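Local coordinates for protein aldehyde dehydrogenase (Anabaena variabilis, PDB 4H7N) that probably oxidises aldehydes to the corresponding carboxylic acids with NAD+ as the electron acceptor, at residues 78-81 with 86-89; 12-17 with 294-299; 25-30 with 196-201. One frame throughout, in Å; residues are numbered along the deposited sequence.

Contact 1 of 3, residues 78-81 with 86-89; sequences TGRL and LEID
Arg80 and Glu87 form a buried salt bridge across a helix-helix connection of the aldehyde dehydrogenase fold, in which the loop leaving helix 67-78 is tied to the second turn of helix 82-106. The two side chains cross at about a right angle, and their flat groups follow suit: the guanidinium and carboxylate planes are 79° apart. Instead of pairing two nitrogens with two oxygens, Arg80 brings both terminal nitrogens end-on to a single atom, with Glu87 OE1 lying 2.8 Å from Arg80 NH2 and 2.9 Å from Arg80 NH1. That oxygen lies in the guanidinium plane and is approached on its anti side, out of the plane of its own carboxylate. Arg80 CG sits between the backbone N and the carbonyl carbon (chi1 41°), and a bend at chi2 carries the guanidinium to the second helix; Glu87 reaches out with its chain extended beyond CG. Further partners fix both groups: Arg80 NH1 also bonds Asn261 OD1, while Glu87 OE2 accepts from the backbone N of Thr141, which ties the connection to helix 139-144 as well. Thr78, whose OG1 bonds Leu74 O, turns its methyl to the cation. Thr78 CG2 rests over the centre of one face of the Arg80 guanidinium, 3.5 Å above its plane.

Contact 2 of 3, residues 12-17 with 294-299; sequences NPRTGK and QLAYPL
Arg14 reaches from the turn 12-17 to the backbone of Ala296, a case of one long side chain bridging two loops whose backbones stay well apart: even the nearest CA atoms, those of Arg14 and Tyr297, are 8.8 Å from each other. The turn begins at Asn12, whose side chain organises what follows. Asn12 OD1 accepts from the backbone N of Arg14 in the carbonyl plane, at 2.8 Å, and from the N of Thr15 well above that plane, so that an Asx turn and an Asx motif share one oxygen. Asn12 ND2 is held in turn by Asp19. The side chain of Arg14 then leaves the turn with CG anti to the carbonyl carbon; a bend at chi3 (62°) aims the guanidinium at the other loop. Arg14 NH1 and NH2 both close on Ala296 O, each at 2.8 Å, and the acceptor lies in the guanidinium plane just as the donors lie in the plane of the carbonyl. Arg14 NH1 probably also bonds Gly79 O, and Arg14 NH2 comes within 3.0 Å of Pro298 O. The Ala296 carbonyl is offered by an inverse gamma turn centred on that residue, and a cis peptide precedes Pro298, whose CB lies over the ring of Tyr297. Thr15 continues the first segment with an ST turn, its OG1 accepting from Lys17 N at 3.2 Å. Gly16, with positive phi, gives its N to Asn12 O, and Lys17 O receives Asn12 N. The whole is an Asx-stabilised turn between strands 8-11 and 18-22, joined by arginine to a loop of what is probably the catalytic domain, as in other aldehyde dehydrogenases.

Contact 3 of 3, residues 25-30 with 196-201; sequences PPPRLL and GANLIN
Leu30 points its CB from the first turn of helix 27-46 toward helix 193-200, starting a side chain that meets the second helix with its methyl ends. From CB the chain continues to CG, which stands anti to the backbone N (chi1 -175°) and divides the approach into two branches. Leu30 CD2 goes to the backbone of the opposing helix: it lies 3.7 Å from Leu199 N and 3.9 Å from Asn198 CB, fitting between the bases of two successive side chains. The CB of Leu199 is a little farther off, 4.3 Å from Leu30 CD2. Leu30 CD1 faces the end of the same leucine, with Leu199 CD1 4.3 Å away. Helix 193-200 connects strands 186-188 and 205-209, which run parallel in one sheet, in what is probably the Rossmann-like coenzyme-binding domain; helix 27-46 packs against this helix. Val189 and Tyr202 also touch Leu30. One turn earlier, beside the N-cap Pro26, the ring of Pro27 meets the amide of Asn198 obliquely: Pro27 CG is 3.7 Å from Asn198 ND2, and Pro27 CD is 4.0 Å from the same nitrogen.

How the contacts relate
Contact 1 is the buried member of the set, contact 2 lies at the surface and contact 3 is intermediate. The first joins a loop to a helix, the second two loops and the third two helices. Their chemistry follows: a charged pair with further polar partners in the first, a cation on a neutral backbone carbonyl in the second, and mainly apolar packing in the third. Contacts 1 and 2 are neighbours, with centres 14 Å apart, and are physically joined, since Arg14 NH1 probably also bonds Gly79 O, at 2.9 Å, while Pro13 packs against the same loop. Contact 3 stands apart, its nearest atoms about 19 Å from contact 1 and about 20 Å from contact 2.

Contact 1 of 3, residues 78-81 with 86-89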
loop_
_atom_site.group_PDB
_atom_site.type_symbol
_atom_site.label_atom_id
_atom_site.label_comp_id
_atom_site.label_asym_id
_atom_site.label_seq_id
_atom_site.Cartn_x
_atom_site.Cartn_y
_atom_site.Cartn_z
ATOM N N THR A 78 -1.316 30.175 13.116
ATOM C CA THR A 78 0.133 29.893 13.104
ATOM C C THR A 78 0.996 30.939 13.724
ATOM O O THR A 78 2.140 30.676 14.072
ATOM C CB THR A 78 0.667 29.681 11.678
ATOM O OG1 THR A 78 0.514 30.864 10.860
ATOM C CG2 THR A 78 -0.056 28.486 10.987
ATOM N N GLY A 79 0.455 32.143 13.872
ATOM C CA GLY A 79 1.226 33.235 14.427
ATOM C C GLY A 79 2.240 33.904 13.515
ATOM O O GLY A 79 3.087 34.676 13.979
ATOM N N ARG A 80 2.230 33.558 12.228
ATOM C CA ARG A 80 3.192 34.112 11.311
ATOM C C ARG A 80 2.565 34.455 9.977
ATOM O O ARG A 80 1.547 33.864 9.590
ATOM C CB ARG A 80 4.437 33.180 11.132
ATOM C CG ARG A 80 4.204 31.670 11.033
ATOM C CD ARG A 80 3.462 31.222 9.796
ATOM N NE ARG A 80 3.502 29.757 9.676
ATOM C CZ ARG A 80 2.744 29.015 8.881
ATOM N NH1 ARG A 80 2.952 27.697 8.852
ATOM N NH2 ARG A 80 1.803 29.542 8.084
ATOM N N LEU A 81 3.201 35.400 9.284
ATOM C CA LEU A 81 2.718 35.882 7.993
ATOM C C LEU A 81 3.445 35.325 6.767
ATOM O O LEU A 81 2.800 34.778 5.887
ATOM C CB LEU A 81 2.746 37.421 7.955
ATOM C CG LEU A 81 2.201 38.099 6.693
ATOM C CD1 LEU A 81 0.804 37.619 6.322
ATOM C CD2 LEU A 81 2.206 39.628 6.867
ATOM N N LEU A 86 3.223 31.768 1.735
ATOM C CA LEU A 86 3.754 30.632 0.972
ATOM C C LEU A 86 2.862 29.421 1.040
ATOM O O LEU A 86 2.678 28.731 0.031
ATOM C CB LEU A 86 5.167 30.270 1.442
ATOM C CG LEU A 86 6.191 31.421 1.510
ATOM C CD1 LEU A 86 7.584 30.819 1.715
ATOM C CD2 LEU A 86 6.192 32.358 0.290
ATOM N N GLU A 87 2.282 29.146 2.209
ATOM C CA GLU A 87 1.356 28.005 2.302
ATOM C C GLU A 87 0.214 28.201 1.364
ATOM O O GLU A 87 -0.193 27.260 0.655
ATOM C CB GLU A 87 0.755 27.855 3.693
ATOM C CG GLU A 87 1.391 26.868 4.576
ATOM C CD GLU A 87 0.573 26.546 5.816
ATOM O OE1 GLU A 87 0.901 27.157 6.840
ATOM O OE2 GLU A 87 -0.335 25.647 5.788
ATOM N N ILE A 88 -0.336 29.418 1.364
ATOM C CA ILE A 88 -1.465 29.688 0.497
ATOM C C ILE A 88 -1.097 29.545 -0.998
ATOM O O ILE A 88 -1.857 28.980 -1.770
ATOM C CB ILE A 88 -2.109 31.041 0.793
ATOM C CG1 ILE A 88 -2.753 30.998 2.162
ATOM C CG2 ILE A 88 -3.172 31.324 -0.242
ATOM C CD1 ILE A 88 -3.153 32.343 2.778
ATOM N N ASP A 89 0.044 30.085 -1.390
ATOM C CA ASP A 89 0.511 30.016 -2.781
ATOM C C ASP A 89 0.730 28.555 -3.199
ATOM O O ASP A 89 0.335 28.132 -4.283
ATOM C CB ASP A 89 1.814 30.802 -2.934
ATOM C CG ASP A 89 1.590 32.317 -2.907
ATOM O OD1 ASP A 89 0.481 32.776 -3.271
ATOM O OD2 ASP A 89 2.544 33.045 -2.521
#

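Contact 2 of 3, residues 12-17 with 294-299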
loop_
_atom_site.group_PDB
_atom_site.type_symbol
_atom_site.label_atom_id
_atom_site.label_comp_id
_atom_site.label_asym_id
_atom_site.label_seq_id
_atom_site.Cartn_x
_atom_site.Cartn_y
_atom_site.Cartn_z
ATOM N N ASN A 12 -4.736 30.587 21.091
ATOM C CA ASN A 12 -4.035 31.433 20.154
ATOM C C ASN A 12 -2.549 31.347 20.493
ATOM O O ASN A 12 -2.139 31.621 21.627
ATOM C CB ASN A 12 -4.529 32.861 20.324
ATOM C CG ASN A 12 -3.863 33.849 19.394
ATOM O OD1 ASN A 12 -2.663 33.912 19.251
ATOM N ND2 ASN A 12 -4.680 34.720 18.852
ATOM N N PRO A 13 -1.742 30.940 19.521
ATOM C CA PRO A 13 -0.317 30.718 19.771
ATOM C C PRO A 13 0.515 32.000 20.005
ATOM O O PRO A 13 1.584 31.923 20.572
ATOM C CB PRO A 13 0.132 29.998 18.506
ATOM C CG PRO A 13 -0.746 30.545 17.454
ATOM C CD PRO A 13 -2.102 30.612 18.132
ATOM N N ARG A 14 0.027 33.158 19.575
ATOM C CA ARG A 14 0.721 34.423 19.838
ATOM C C ARG A 14 0.407 34.955 21.226
ATOM O O ARG A 14 1.299 35.427 21.936
ATOM C CB ARG A 14 0.369 35.493 18.800
ATOM C CG ARG A 14 0.876 35.178 17.419
ATOM C CD ARG A 14 0.769 36.352 16.431
ATOM N NE ARG A 14 1.561 37.428 16.911
ATOM C CZ ARG A 14 2.840 37.638 16.642
ATOM N NH1 ARG A 14 3.531 36.917 15.772
ATOM N NH2 ARG A 14 3.427 38.629 17.249
ATOM N N THR A 15 -0.865 34.902 21.612
ATOM C CA THR A 15 -1.317 35.501 22.847
ATOM C C THR A 15 -1.474 34.540 23.998
ATOM O O THR A 15 -1.506 34.960 25.131
ATOM C CB THR A 15 -2.661 36.237 22.708
ATOM O OG1 THR A 15 -3.728 35.304 22.526
ATOM C CG2 THR A 15 -2.649 37.288 21.613
ATOM N N GLY A 16 -1.596 33.250 23.727
ATOM C CA GLY A 16 -1.774 32.314 24.797
ATOM C C GLY A 16 -3.195 32.259 25.327
ATOM O O GLY A 16 -3.468 31.495 26.263
ATOM N N LYS A 17 -4.104 33.046 24.757
ATOM C CA LYS A 17 -5.496 33.055 25.234
ATOM C C LYS A 17 -6.368 32.224 24.336
ATOM O O LYS A 17 -6.031 31.979 23.159
ATOM C CB LYS A 17 -6.090 34.453 25.202
ATOM C CG LYS A 17 -5.361 35.466 26.022
ATOM C CD LYS A 17 -6.002 36.831 25.761
ATOM C CE LYS A 17 -6.136 37.631 27.036
ATOM N NZ LYS A 17 -4.769 37.838 27.582
ATOM N N GLN A 294 15.116 37.270 13.161
ATOM C CA GLN A 294 14.306 37.897 14.200
ATOM C C GLN A 294 12.988 37.164 14.462
ATOM O O GLN A 294 12.380 36.602 13.544
ATOM C CB GLN A 294 14.006 39.354 13.809
ATOM C CG GLN A 294 15.272 40.173 13.622
ATOM C CD GLN A 294 16.038 40.318 14.935
ATOM O OE1 GLN A 294 15.453 40.652 15.961
ATOM N NE2 GLN A 294 17.344 40.036 14.911
ATOM N N LEU A 295 12.578 37.170 15.728
ATOM C CA LEU A 295 11.255 36.694 16.110
ATOM C C LEU A 295 10.216 37.659 15.558
ATOM O O LEU A 295 10.478 38.831 15.399
ATOM C CB LEU A 295 11.103 36.636 17.630
ATOM C CG LEU A 295 12.072 35.719 18.343
ATOM C CD1 LEU A 295 11.705 35.678 19.811
ATOM C CD2 LEU A 295 11.987 34.342 17.708
ATOM N N ALA A 296 9.035 37.134 15.263
ATOM C CA ALA A 296 7.918 37.905 14.761
ATOM C C ALA A 296 7.176 38.448 15.979
ATOM O O ALA A 296 6.014 38.190 16.195
ATOM C CB ALA A 296 7.019 37.037 13.902
ATOM N N TYR A 297 7.902 39.241 16.754
ATOM C CA TYR A 297 7.454 39.738 18.012
ATOM C C TYR A 297 8.042 41.142 18.155
ATOM O O TYR A 297 9.219 41.331 17.898
ATOM C CB TYR A 297 7.989 38.853 19.127
ATOM C CG TYR A 297 7.494 39.345 20.443
ATOM C CD1 TYR A 297 6.183 39.124 20.818
ATOM C CD2 TYR A 297 8.312 40.118 21.283
ATOM C CE1 TYR A 297 5.685 39.613 22.009
ATOM C CE2 TYR A 297 7.821 40.620 22.485
ATOM C CZ TYR A 297 6.504 40.365 22.835
ATOM O OH TYR A 297 5.984 40.828 24.012
ATOM N N PRO A 298 7.247 42.111 18.594
ATOM C CA PRO A 298 5.862 42.034 19.084
ATOM C C PRO A 298 4.812 41.908 18.021
ATOM O O PRO A 298 3.756 41.459 18.332
ATOM C CB PRO A 298 5.677 43.382 19.824
ATOM C CG PRO A 298 6.693 44.289 19.212
ATOM C CD PRO A 298 7.876 43.416 18.929
ATOM N N LEU A 299 5.096 42.308 16.784
ATOM C CA LEU A 299 4.134 42.195 15.676
ATOM C C LEU A 299 4.563 41.141 14.669
ATOM O O LEU A 299 5.744 40.835 14.527
ATOM C CB LEU A 299 4.017 43.533 14.940
ATOM C CG LEU A 299 3.823 44.750 15.845
ATOM C CD1 LEU A 299 3.860 45.997 14.997
ATOM C CD2 LEU A 299 2.504 44.625 16.596
#

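Contact 3 of 3, residues 25-30 with 196-201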
loop_
_atom_site.group_PDB
_atom_site.type_symbol
_atom_site.label_atom_id
_atom_site.label_comp_id
_atom_site.label_asym_id
_atom_site.label_seq_id
_atom_site.Cartn_x
_atom_site.Cartn_y
_atom_site.Cartn_z
ATOM N N PRO A 25 -18.031 16.407 16.386
ATOM C CA PRO A 25 -19.282 15.639 16.304
ATOM C C PRO A 25 -19.166 14.341 17.072
ATOM O O PRO A 25 -18.158 13.641 16.923
ATOM C CB PRO A 25 -19.399 15.346 14.802
ATOM C CG PRO A 25 -17.997 15.371 14.303
ATOM C CD PRO A 25 -17.205 16.269 15.189
ATOM N N PRO A 26 -20.197 13.985 17.850
ATOM C CA PRO A 26 -20.254 12.636 18.463
ATOM C C PRO A 26 -20.275 11.496 17.444
ATOM O O PRO A 26 -20.686 11.708 16.298
ATOM C CB PRO A 26 -21.595 12.631 19.194
ATOM C CG PRO A 26 -22.008 14.078 19.279
ATOM C CD PRO A 26 -21.407 14.783 18.120
ATOM N N PRO A 27 -19.882 10.275 17.867
ATOM C CA PRO A 27 -19.837 9.157 16.906
ATOM C C PRO A 27 -21.074 9.076 16.001
ATOM O O PRO A 27 -20.923 8.913 14.807
ATOM C CB PRO A 27 -19.707 7.925 17.821
ATOM C CG PRO A 27 -18.925 8.459 18.985
ATOM C CD PRO A 27 -19.406 9.866 19.204
ATOM N N ARG A 28 -22.260 9.249 16.570
ATOM C CA ARG A 28 -23.536 9.155 15.822
ATOM C C ARG A 28 -23.676 10.242 14.713
ATOM O O ARG A 28 -24.018 9.959 13.566
ATOM C CB ARG A 28 -24.713 9.227 16.810
ATOM C CG ARG A 28 -25.971 8.492 16.382
ATOM C CD ARG A 28 -26.884 8.200 17.580
ATOM N NE ARG A 28 -28.022 7.349 17.215
ATOM C CZ ARG A 28 -29.133 7.767 16.600
ATOM N NH1 ARG A 28 -29.298 9.045 16.252
ATOM N NH2 ARG A 28 -30.096 6.893 16.325
ATOM N N LEU A 29 -23.382 11.469 15.052
ATOM C CA LEU A 29 -23.354 12.549 14.062
ATOM C C LEU A 29 -22.230 12.428 13.015
ATOM O O LEU A 29 -22.399 12.791 11.855
ATOM C CB LEU A 29 -23.181 13.884 14.775
ATOM C CG LEU A 29 -23.050 15.127 13.882
ATOM C CD1 LEU A 29 -24.250 15.168 12.959
ATOM C CD2 LEU A 29 -22.963 16.395 14.734
ATOM N N LEU A 30 -21.048 12.003 13.434
ATOM C CA LEU A 30 -19.981 11.813 12.490
ATOM C C LEU A 30 -20.356 10.771 11.426
ATOM O O LEU A 30 -20.144 10.970 10.215
ATOM C CB LEU A 30 -18.716 11.415 13.230
ATOM C CG LEU A 30 -17.513 11.319 12.324
ATOM C CD1 LEU A 30 -17.286 12.593 11.506
ATOM C CD2 LEU A 30 -16.323 11.023 13.215
ATOM N N GLY A 196 -10.637 11.885 15.398
ATOM C CA GLY A 196 -9.825 11.199 14.390
ATOM C C GLY A 196 -9.959 9.689 14.467
ATOM O O GLY A 196 -10.169 8.987 13.441
ATOM N N ALA A 197 -9.830 9.162 15.675
ATOM C CA ALA A 197 -10.044 7.744 15.882
ATOM C C ALA A 197 -11.421 7.310 15.425
ATOM O O ALA A 197 -11.548 6.279 14.738
ATOM C CB ALA A 197 -9.815 7.362 17.361
ATOM N N ASN A 198 -12.459 8.068 15.797
ATOM C CA ASN A 198 -13.817 7.747 15.340
ATOM C C ASN A 198 -13.987 7.700 13.802
ATOM O O ASN A 198 -14.602 6.798 13.261
ATOM C CB ASN A 198 -14.856 8.697 15.930
ATOM C CG ASN A 198 -15.070 8.477 17.421
ATOM O OD1 ASN A 198 -14.801 7.391 17.952
ATOM N ND2 ASN A 198 -15.539 9.518 18.115
ATOM N N LEU A 199 -13.423 8.689 13.112
ATOM C CA LEU A 199 -13.478 8.756 11.662
ATOM C C LEU A 199 -12.932 7.560 10.981
ATOM O O LEU A 199 -13.454 7.168 9.950
ATOM C CB LEU A 199 -12.691 9.995 11.194
ATOM C CG LEU A 199 -12.695 10.321 9.718
ATOM C CD1 LEU A 199 -14.133 10.600 9.298
ATOM C CD2 LEU A 199 -11.783 11.522 9.515
ATOM N N ILE A 200 -11.865 6.975 11.519
ATOM C CA ILE A 200 -11.286 5.778 10.908
ATOM C C ILE A 200 -12.304 4.637 10.826
ATOM O O ILE A 200 -12.248 3.800 9.876
ATOM C CB ILE A 200 -10.015 5.346 11.667
ATOM C CG1 ILE A 200 -8.927 6.408 11.506
ATOM C CG2 ILE A 200 -9.538 3.982 11.221
ATOM C CD1 ILE A 200 -7.776 6.264 12.490
ATOM N N ASN A 201 -13.242 4.586 11.771
ATOM C CA ASN A 201 -14.335 3.610 11.662
ATOM C C ASN A 201 -15.303 3.770 10.520
ATOM O O ASN A 201 -16.005 2.822 10.263
ATOM C CB ASN A 201 -15.130 3.460 12.920
ATOM C CG ASN A 201 -14.278 3.018 14.070
ATOM O OD1 ASN A 201 -13.335 2.252 13.905
ATOM N ND2 ASN A 201 -14.542 3.591 15.227
#